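Local structure of OmpA family protein (Escherichia coli, 5M38) at residues L9-A14 and E66-W71; V28-D33 and V109-V114; G52-N57 and Y88-P93. The protein probably binds peptidoglycan of the bacterial cell wall through its OmpA-like domain, as the peptidoglycan-binding part of TagL, a type VI secretion system component. All blocks are in the same frame, centred on the assembly; numbering follows the deposited sequence.

Contact 1: residues L9-A14 and E66-W71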
loop_
_atom_site.group_PDB
_atom_site.type_symbol
_atom_site.label_atom_id
_atom_site.label_comp_id
_atom_site.label_asym_id
_atom_site.label_seq_id
_atom_site.Cartn_x
_atom_site.Cartn_y
_atom_site.Cartn_z
ATOM N N LEU A 9 -0.584 7.622 1.865
ATOM C CA LEU A 9 0.854 7.721 2.096
ATOM C C LEU A 9 1.170 8.807 3.180
ATOM O O LEU A 9 1.449 9.973 2.920
ATOM C CB LEU A 9 1.575 7.882 0.754
ATOM C CG LEU A 9 1.861 6.581 -0.049
ATOM C CD1 LEU A 9 0.990 5.450 0.325
ATOM C CD2 LEU A 9 1.803 6.792 -1.550
ATOM N N ALA A 10 0.886 8.388 4.421
ATOM C CA ALA A 10 1.032 8.948 5.776
ATOM C C ALA A 10 1.540 7.687 6.545
ATOM O O ALA A 10 1.140 7.374 7.675
ATOM C CB ALA A 10 -0.331 9.326 6.296
ATOM N N LEU A 11 2.337 6.894 5.798
ATOM C CA LEU A 11 3.012 5.676 6.181
ATOM C C LEU A 11 4.476 5.933 5.911
ATOM O O LEU A 11 5.325 5.305 6.522
ATOM C CB LEU A 11 2.568 4.507 5.282
ATOM C CG LEU A 11 1.136 4.018 5.311
ATOM C CD1 LEU A 11 0.895 3.093 4.115
ATOM C CD2 LEU A 11 0.827 3.285 6.618
ATOM N N PHE A 12 4.764 6.858 4.981
ATOM C CA PHE A 12 6.111 7.177 4.508
ATOM C C PHE A 12 6.304 8.661 4.417
ATOM O O PHE A 12 5.330 9.400 4.260
ATOM C CB PHE A 12 6.305 6.605 3.077
ATOM C CG PHE A 12 5.900 5.164 2.898
ATOM C CD1 PHE A 12 4.640 4.834 2.405
ATOM C CD2 PHE A 12 6.769 4.131 3.238
ATOM C CE1 PHE A 12 4.260 3.488 2.252
ATOM C CE2 PHE A 12 6.388 2.789 3.078
ATOM C CZ PHE A 12 5.137 2.478 2.596
ATOM N N ASP A 13 7.561 9.108 4.468
ATOM C CA ASP A 13 7.894 10.516 4.253
ATOM C C ASP A 13 8.149 10.658 2.734
ATOM O O ASP A 13 8.505 9.666 2.093
ATOM C CB ASP A 13 9.141 10.933 5.066
ATOM C CG ASP A 13 8.955 11.013 6.577
ATOM O OD1 ASP A 13 8.138 11.863 7.043
ATOM O OD2 ASP A 13 9.703 10.321 7.299
ATOM N N ALA A 14 7.965 11.867 2.156
ATOM C CA ALA A 14 8.146 12.150 0.719
ATOM C C ALA A 14 9.356 11.458 0.110
ATOM O O ALA A 14 10.473 11.628 0.600
ATOM C CB ALA A 14 8.235 13.646 0.486
ATOM N N GLU A 66 5.986 -3.551 -0.675
ATOM C CA GLU A 66 6.886 -4.507 -0.024
ATOM C C GLU A 66 7.058 -4.141 1.453
ATOM O O GLU A 66 7.004 -5.041 2.287
ATOM C CB GLU A 66 8.250 -4.563 -0.734
ATOM C CG GLU A 66 8.216 -5.266 -2.076
ATOM C CD GLU A 66 9.505 -5.296 -2.883
ATOM O OE1 GLU A 66 10.367 -4.404 -2.700
ATOM O OE2 GLU A 66 9.634 -6.210 -3.730
ATOM N N ALA A 67 7.207 -2.826 1.782
ATOM C CA ALA A 67 7.340 -2.293 3.152
ATOM C C ALA A 67 6.128 -2.642 4.002
ATOM O O ALA A 67 6.305 -3.048 5.155
ATOM C CB ALA A 67 7.539 -0.790 3.131
ATOM N N VAL A 68 4.901 -2.525 3.431
ATOM C CA VAL A 68 3.644 -2.867 4.114
ATOM C C VAL A 68 3.560 -4.385 4.346
ATOM O O VAL A 68 3.224 -4.799 5.463
ATOM C CB VAL A 68 2.400 -2.260 3.418
ATOM C CG1 VAL A 68 1.096 -2.796 4.022
ATOM C CG2 VAL A 68 2.437 -0.731 3.484
ATOM N N ARG A 69 3.914 -5.206 3.332
ATOM C CA ARG A 69 3.918 -6.670 3.455
ATOM C C ARG A 69 4.872 -7.103 4.560
ATOM O O ARG A 69 4.489 -7.938 5.380
ATOM C CB ARG A 69 4.308 -7.364 2.138
ATOM C CG ARG A 69 4.681 -8.839 2.361
ATOM C CD ARG A 69 5.180 -9.601 1.170
ATOM N NE ARG A 69 6.286 -8.953 0.455
ATOM C CZ ARG A 69 7.530 -8.928 0.899
ATOM N NH1 ARG A 69 7.831 -9.472 2.064
ATOM N NH2 ARG A 69 8.478 -8.326 0.198
ATOM N N ASP A 70 6.123 -6.552 4.568
ATOM C CA ASP A 70 7.158 -6.858 5.560
ATOM C C ASP A 70 6.650 -6.644 6.973
ATOM O O ASP A 70 6.866 -7.504 7.822
ATOM C CB ASP A 70 8.424 -6.026 5.323
ATOM C CG ASP A 70 9.183 -6.333 4.048
ATOM O OD1 ASP A 70 8.868 -7.346 3.394
ATOM O OD2 ASP A 70 10.095 -5.562 3.703
ATOM N N TRP A 71 5.937 -5.527 7.216
ATOM C CA TRP A 71 5.347 -5.196 8.501
ATOM C C TRP A 71 4.296 -6.231 8.849
ATOM O O TRP A 71 4.307 -6.733 9.970
ATOM C CB TRP A 71 4.717 -3.798 8.481
ATOM C CG TRP A 71 4.359 -3.289 9.847
ATOM C CD1 TRP A 71 5.138 -2.525 10.660
ATOM C CD2 TRP A 71 3.150 -3.556 10.583
ATOM N NE1 TRP A 71 4.484 -2.265 11.840
ATOM C CE2 TRP A 71 3.257 -2.879 11.819
ATOM C CE3 TRP A 71 1.978 -4.287 10.312
ATOM C CZ2 TRP A 71 2.229 -2.888 12.773
ATOM C CZ3 TRP A 71 0.959 -4.289 11.259
ATOM C CH2 TRP A 71 1.092 -3.602 12.473
#
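Phe12 and Leu11, consecutive in an irregular loop, both reach the flank of helix 54-74, where Ala67 and Val68 receive them. All the contacts between the two segments are apolar. The phenyl ring comes edge first: the CB methyl of Ala67 lies near the ring plane, 3.8 Å from Phe12 CE2, and is 4.1 Å from Phe12 CZ. Alanine suits the place because its single methyl lets the broad ring come close to the helix. Phe12 owes this reach to a first torsion of -49°, which leaves CG opposite the carbonyl carbon and carries the ring toward the helix.

Branched aliphatic groups supply the second patch. Leu11 CD1 stands 4.2 Å from Val68 CG2, and the two side chains cross at about a right angle. The same valine methyl also lies 4.3 Å from Phe12 CZ, in an oblique position with respect to the ring, and thus serves both loop residues. Valine is apt here: its two methyls spread close to the helix backbone and offer apolar surface in two directions.

Between the two segments there is no polar bond. Within the helix, Arg69 NH1 forms a salt bridge with Asp70 OD1 at 2.7 Å, while the helical bond from Asp70 N to Glu66 O, 2.9 Å long, belongs to the regular backbone ladder. Neither charged side chain takes part in the contact with the loop.

In the fold, the loop leads from strand 4-8 to helix 24-36 and lies against helix 54-74. The backbone of Leu11 bonds to that of Lys20. Leu11 also touches Leu27 of helix 24-36, Phe12 packs on Leu19, and Val68 continues to Val109 and Ile111 of strand 108-112, so that the seam joins the loop and both helices to the sheet.

Contact 2: residues V28-D33 and V109-V114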
loop_
_atom_site.group_PDB
_atom_site.type_symbol
_atom_site.label_atom_id
_atom_site.label_comp_id
_atom_site.label_asym_id
_atom_site.label_seq_id
_atom_site.Cartn_x
_atom_site.Cartn_y
_atom_site.Cartn_z
ATOM N N VAL A 28 -1.992 -1.372 12.275
ATOM C CA VAL A 28 -2.615 -2.273 13.233
ATOM C C VAL A 28 -4.134 -2.497 12.905
ATOM O O VAL A 28 -4.570 -3.655 12.915
ATOM C CB VAL A 28 -2.310 -1.903 14.705
ATOM C CG1 VAL A 28 -2.949 -0.608 15.139
ATOM C CG2 VAL A 28 -2.681 -3.035 15.649
ATOM N N ASN A 29 -4.899 -1.444 12.511
ATOM C CA ASN A 29 -6.307 -1.666 12.138
ATOM C C ASN A 29 -6.443 -2.498 10.859
ATOM O O ASN A 29 -7.357 -3.326 10.757
ATOM C CB ASN A 29 -7.191 -0.419 12.108
ATOM C CG ASN A 29 -6.665 0.879 11.550
ATOM O OD1 ASN A 29 -6.448 1.048 10.333
ATOM N ND2 ASN A 29 -6.506 1.847 12.446
ATOM N N ALA A 30 -5.490 -2.316 9.925
ATOM C CA ALA A 30 -5.390 -3.086 8.688
ATOM C C ALA A 30 -5.078 -4.566 8.997
ATOM O O ALA A 30 -5.647 -5.440 8.348
ATOM C CB ALA A 30 -4.309 -2.505 7.798
ATOM N N LEU A 31 -4.222 -4.833 10.014
ATOM C CA LEU A 31 -3.855 -6.176 10.477
ATOM C C LEU A 31 -5.030 -6.920 11.126
ATOM O O LEU A 31 -5.107 -8.141 11.009
ATOM C CB LEU A 31 -2.637 -6.115 11.417
ATOM C CG LEU A 31 -2.086 -7.411 12.017
ATOM C CD1 LEU A 31 -1.725 -8.406 10.954
ATOM C CD2 LEU A 31 -0.860 -7.130 12.798
ATOM N N VAL A 32 -5.950 -6.188 11.791
ATOM C CA VAL A 32 -7.143 -6.778 12.408
ATOM C C VAL A 32 -8.070 -7.364 11.303
ATOM O O VAL A 32 -8.543 -8.506 11.416
ATOM C CB VAL A 32 -7.828 -5.778 13.404
ATOM C CG1 VAL A 32 -8.994 -4.991 12.800
ATOM C CG2 VAL A 32 -8.271 -6.490 14.672
ATOM N N ASP A 33 -8.247 -6.595 10.205
ATOM C CA ASP A 33 -9.051 -6.965 9.042
ATOM C C ASP A 33 -8.410 -8.151 8.314
ATOM O O ASP A 33 -9.130 -9.055 7.887
ATOM C CB ASP A 33 -9.235 -5.757 8.085
ATOM C CG ASP A 33 -9.754 -4.466 8.717
ATOM O OD1 ASP A 33 -10.476 -4.551 9.743
ATOM O OD2 ASP A 33 -9.455 -3.369 8.169
ATOM N N VAL A 109 -1.442 2.836 -0.678
ATOM C CA VAL A 109 -1.095 1.409 -0.669
ATOM C C VAL A 109 -2.419 0.672 -0.337
ATOM O O VAL A 109 -3.047 0.954 0.683
ATOM C CB VAL A 109 0.063 1.024 0.300
ATOM C CG1 VAL A 109 0.186 -0.490 0.439
ATOM C CG2 VAL A 109 1.385 1.635 -0.129
ATOM N N GLU A 110 -2.860 -0.217 -1.221
ATOM C CA GLU A 110 -4.105 -0.961 -1.028
ATOM C C GLU A 110 -3.853 -2.382 -0.572
ATOM O O GLU A 110 -2.891 -3.004 -1.011
ATOM C CB GLU A 110 -4.932 -0.980 -2.315
ATOM C CG GLU A 110 -5.391 0.381 -2.805
ATOM C CD GLU A 110 -6.311 0.350 -4.010
ATOM O OE1 GLU A 110 -6.447 -0.717 -4.655
ATOM O OE2 GLU A 110 -6.876 1.421 -4.326
ATOM N N ILE A 111 -4.728 -2.903 0.306
ATOM C CA ILE A 111 -4.678 -4.287 0.793
ATOM C C ILE A 111 -5.996 -4.935 0.452
ATOM O O ILE A 111 -7.024 -4.515 0.960
ATOM C CB ILE A 111 -4.310 -4.439 2.280
ATOM C CG1 ILE A 111 -2.978 -3.715 2.619
ATOM C CG2 ILE A 111 -4.256 -5.920 2.633
ATOM C CD1 ILE A 111 -2.666 -3.503 4.079
ATOM N N SER A 112 -5.966 -5.878 -0.487
ATOM C CA SER A 112 -7.138 -6.591 -0.980
ATOM C C SER A 112 -7.292 -7.955 -0.314
ATOM O O SER A 112 -6.353 -8.739 -0.297
ATOM C CB SER A 112 -7.068 -6.746 -2.491
ATOM O OG SER A 112 -8.190 -7.466 -2.972
ATOM N N LEU A 113 -8.491 -8.215 0.233
ATOM C CA LEU A 113 -8.898 -9.452 0.911
ATOM C C LEU A 113 -10.215 -9.975 0.310
ATOM O O LEU A 113 -10.951 -9.193 -0.297
ATOM C CB LEU A 113 -9.071 -9.198 2.417
ATOM C CG LEU A 113 -7.947 -8.442 3.129
ATOM C CD1 LEU A 113 -8.473 -7.674 4.325
ATOM C CD2 LEU A 113 -6.780 -9.360 3.465
ATOM N N VAL A 114 -10.499 -11.289 0.431
ATOM C CA VAL A 114 -11.756 -11.825 -0.127
ATOM C C VAL A 114 -12.752 -12.157 0.957
ATOM O O VAL A 114 -12.379 -12.855 1.912
ATOM C CB VAL A 114 -11.679 -12.984 -1.156
ATOM C CG1 VAL A 114 -11.434 -12.471 -2.570
ATOM C CG2 VAL A 114 -10.676 -14.047 -0.761
#
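Leu113, the residue just after strand 108-112, meets Asp33 of helix 24-36, and its side chain can be followed outward. CB leaves the backbone toward the helix but makes no close approach to it. With the first torsion at -48°, CG stands opposite the carbonyl carbon, and it too remains about 4.9 Å from Asp33 O. The branch then divides the work. CD1 makes the contact, 3.9 Å from the backbone Asp33 O. Asp33 CB is slightly farther from this methyl, at 4.3 Å. CD2 turns back toward Ile111, 4.3 Å from Ile111 CG2. Leucine fits well, since its fork lets one methyl touch helix backbone while the other packs against Ile111 of the strand before it.

Two residues earlier, Ile111 points to the same side of the strand. Its long branch ends in CD1, which meets the methyl of Ala30, 4.2 Å from Ala30 CB. Ala30 lies almost one helical turn before Asp33, so the helix offers a small methyl and then a stretch of backbone to the two successive inward residues. The long branch of isoleucine reaches the helix, and a short alanine lets the helix sit low over the sheet. Nearby, Met72 of helix 54-74 packs on Ala30 and Ile42 of strand 42-47 on Ile111 and Leu113.

Chemically, the interface rests mainly on van der Waals contact: methyl to methyl at Ala30, methyl to carbonyl oxygen at Asp33, with neither salt bridge nor hydrogen bond between the segments. Fit of shape, more than directional bonding, therefore probably sets the helix on the strand.

Contact 3: residues G52-N57 and Y88-P93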
loop_
_atom_site.group_PDB
_atom_site.type_symbol
_atom_site.label_atom_id
_atom_site.label_comp_id
_atom_site.label_asym_id
_atom_site.label_seq_id
_atom_site.Cartn_x
_atom_site.Cartn_y
_atom_site.Cartn_z
ATOM N N GLY A 52 6.121 13.218 -11.248
ATOM C CA GLY A 52 7.411 12.560 -11.381
ATOM C C GLY A 52 7.494 11.632 -12.571
ATOM O O GLY A 52 6.586 11.589 -13.414
ATOM N N ASP A 53 8.592 10.873 -12.630
ATOM C CA ASP A 53 8.836 9.937 -13.715
ATOM C C ASP A 53 8.016 8.647 -13.530
ATOM O O ASP A 53 8.071 8.032 -12.456
ATOM C CB ASP A 53 10.337 9.643 -13.835
ATOM C CG ASP A 53 10.689 8.598 -14.868
ATOM O OD1 ASP A 53 10.431 8.836 -16.074
ATOM O OD2 ASP A 53 11.218 7.546 -14.479
ATOM N N PRO A 54 7.276 8.206 -14.585
ATOM C CA PRO A 54 6.474 6.970 -14.475
ATOM C C PRO A 54 7.256 5.708 -14.103
ATOM O O PRO A 54 6.718 4.865 -13.384
ATOM C CB PRO A 54 5.812 6.857 -15.858
ATOM C CG PRO A 54 5.783 8.242 -16.377
ATOM C CD PRO A 54 7.092 8.821 -15.915
ATOM N N LEU A 55 8.513 5.576 -14.566
ATOM C CA LEU A 55 9.359 4.416 -14.257
ATOM C C LEU A 55 9.700 4.398 -12.801
ATOM O O LEU A 55 9.504 3.366 -12.162
ATOM C CB LEU A 55 10.661 4.401 -15.089
ATOM C CG LEU A 55 10.782 3.278 -16.104
ATOM C CD1 LEU A 55 9.728 3.435 -17.182
ATOM C CD2 LEU A 55 12.138 3.271 -16.726
ATOM N N ARG A 56 10.171 5.559 -12.266
ATOM C CA ARG A 56 10.555 5.791 -10.869
ATOM C C ARG A 56 9.371 5.607 -9.939
ATOM O O ARG A 56 9.528 5.042 -8.860
ATOM C CB ARG A 56 11.129 7.196 -10.695
ATOM C CG ARG A 56 12.486 7.404 -11.362
ATOM C CD ARG A 56 13.263 8.559 -10.752
ATOM N NE ARG A 56 13.546 8.334 -9.330
ATOM C CZ ARG A 56 14.593 7.657 -8.868
ATOM N NH1 ARG A 56 15.476 7.132 -9.709
ATOM N NH2 ARG A 56 14.766 7.502 -7.565
ATOM N N ASN A 57 8.189 6.072 -10.355
ATOM C CA ASN A 57 6.969 5.956 -9.562
ATOM C C ASN A 57 6.476 4.510 -9.452
ATOM O O ASN A 57 5.950 4.124 -8.405
ATOM C CB ASN A 57 5.881 6.910 -10.077
ATOM C CG ASN A 57 5.966 8.297 -9.488
ATOM O OD1 ASN A 57 6.617 8.547 -8.448
ATOM N ND2 ASN A 57 5.234 9.216 -10.086
ATOM N N TYR A 88 1.963 -0.484 -9.123
ATOM C CA TYR A 88 1.241 -0.020 -10.306
ATOM C C TYR A 88 1.655 1.352 -10.769
ATOM O O TYR A 88 1.338 1.708 -11.891
ATOM C CB TYR A 88 -0.271 -0.069 -10.057
ATOM C CG TYR A 88 -0.822 -1.467 -10.165
ATOM C CD1 TYR A 88 -1.067 -2.049 -11.404
ATOM C CD2 TYR A 88 -1.061 -2.232 -9.023
ATOM C CE1 TYR A 88 -1.530 -3.352 -11.513
ATOM C CE2 TYR A 88 -1.513 -3.547 -9.122
ATOM C CZ TYR A 88 -1.758 -4.097 -10.371
ATOM O OH TYR A 88 -2.251 -5.370 -10.512
ATOM N N GLY A 89 2.350 2.104 -9.924
ATOM C CA GLY A 89 2.795 3.454 -10.233
ATOM C C GLY A 89 1.623 4.389 -10.392
ATOM O O GLY A 89 0.797 4.515 -9.485
ATOM N N GLU A 90 1.531 5.028 -11.562
ATOM C CA GLU A 90 0.468 5.976 -11.898
ATOM C C GLU A 90 -0.619 5.352 -12.773
ATOM O O GLU A 90 -1.530 6.048 -13.229
ATOM C CB GLU A 90 1.085 7.183 -12.610
ATOM C CG GLU A 90 1.710 6.869 -13.959
ATOM C CD GLU A 90 1.776 8.069 -14.876
ATOM O OE1 GLU A 90 2.344 9.103 -14.457
ATOM O OE2 GLU A 90 1.291 7.965 -16.027
ATOM N N SER A 91 -0.494 4.038 -13.025
ATOM C CA SER A 91 -1.287 3.251 -13.949
ATOM C C SER A 91 -2.749 2.981 -13.511
ATOM O O SER A 91 -3.583 2.849 -14.409
ATOM C CB SER A 91 -0.547 1.963 -14.280
ATOM O OG SER A 91 -1.298 0.778 -14.077
ATOM N N ARG A 92 -3.075 2.907 -12.187
ATOM C CA ARG A 92 -4.451 2.623 -11.723
ATOM C C ARG A 92 -5.039 3.722 -10.815
ATOM O O ARG A 92 -5.282 3.456 -9.627
ATOM C CB ARG A 92 -4.575 1.235 -11.033
ATOM C CG ARG A 92 -4.067 0.014 -11.813
ATOM C CD ARG A 92 -4.980 -0.430 -12.936
ATOM N NE ARG A 92 -4.480 -1.639 -13.594
ATOM C CZ ARG A 92 -3.929 -1.681 -14.806
ATOM N NH1 ARG A 92 -3.822 -0.564 -15.529
ATOM N NH2 ARG A 92 -3.494 -2.822 -15.312
ATOM N N PRO A 93 -5.336 4.947 -11.333
ATOM C CA PRO A 93 -5.882 5.984 -10.439
ATOM C C PRO A 93 -7.313 5.754 -9.957
ATOM O O PRO A 93 -8.097 5.145 -10.671
ATOM C CB PRO A 93 -5.766 7.271 -11.261
ATOM C CG PRO A 93 -5.723 6.837 -12.646
ATOM C CD PRO A 93 -5.121 5.474 -12.696
HETATM O O HOH W 1 4.494 9.178 -12.786
HETATM O O HOH W 2 4.023 4.534 -13.339
#
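Glu90 turns its CG between its own backbone N and carbonyl carbon (chi1 65°), then runs on extended, and this carries the carboxylate alongside Pro54, with OE1 4.0 Å from Pro54 CG. Gly89 has a positive phi of 66°, as suits the second residue of the type II' turn from Tyr88 to Ser91; glycine accepts it easily. With no side chain, Gly89 also lets its CA come to 3.7 Å from Asn57 O.

Water does the polar bridging. One molecule donates to Glu90 OE1 at 2.7 Å and to Gly52 O, and accepts from Asn57 ND2 at 2.8 Å. The same amide group also bonds to Thr51 O, so the asparagine is tied to its preceding loop as well as to the turn. A second water donates to Pro54 O at 2.7 Å and accepts from Glu90 N at 3.1 Å, linking backbone to backbone where the segments do not bond directly.

Asp53 N-caps the helix: its OD2 accepts from Arg56 N, 3.2 Å away, from above the carboxylate plane. Pro54 suits the first turn, where its missing N-H costs no helical bond. Gly52 takes backbone angles that glycine adopts readily.

The contact joins the start of helix 54-74 to the end of strand 83-89, within the beta-alpha-beta unit that begins with strand 42-47. Gly89 N bonds to Ser61 OG, one turn beyond Asn57, while backbone bonds from Tyr88 to Gly46 and from Gly89 to Thr48 tie the turn to the neighbouring strand and the loop after it.

Overall arrangement
Contacts 1 and 2 are neighbours, their centres about 13 Å apart, and they touch: helices 24-36 and 54-74 and strand 108-112 meet there in one continuous apolar core. Contact 3 shares helix 54-74 with contact 1, at a centre-to-centre distance of about 16 Å, but holds the helix's first turn, and its centre lies about 22 Å from that of contact 2, across the chain's centre. Along the chain, contact 1 interleaves with each of the others, whereas both segments of contact 3 fall between those of contact 2. Together they tie a loop and two helices to the mixed sheet and to a turn at its edge, consistent with a compact OmpA-like domain.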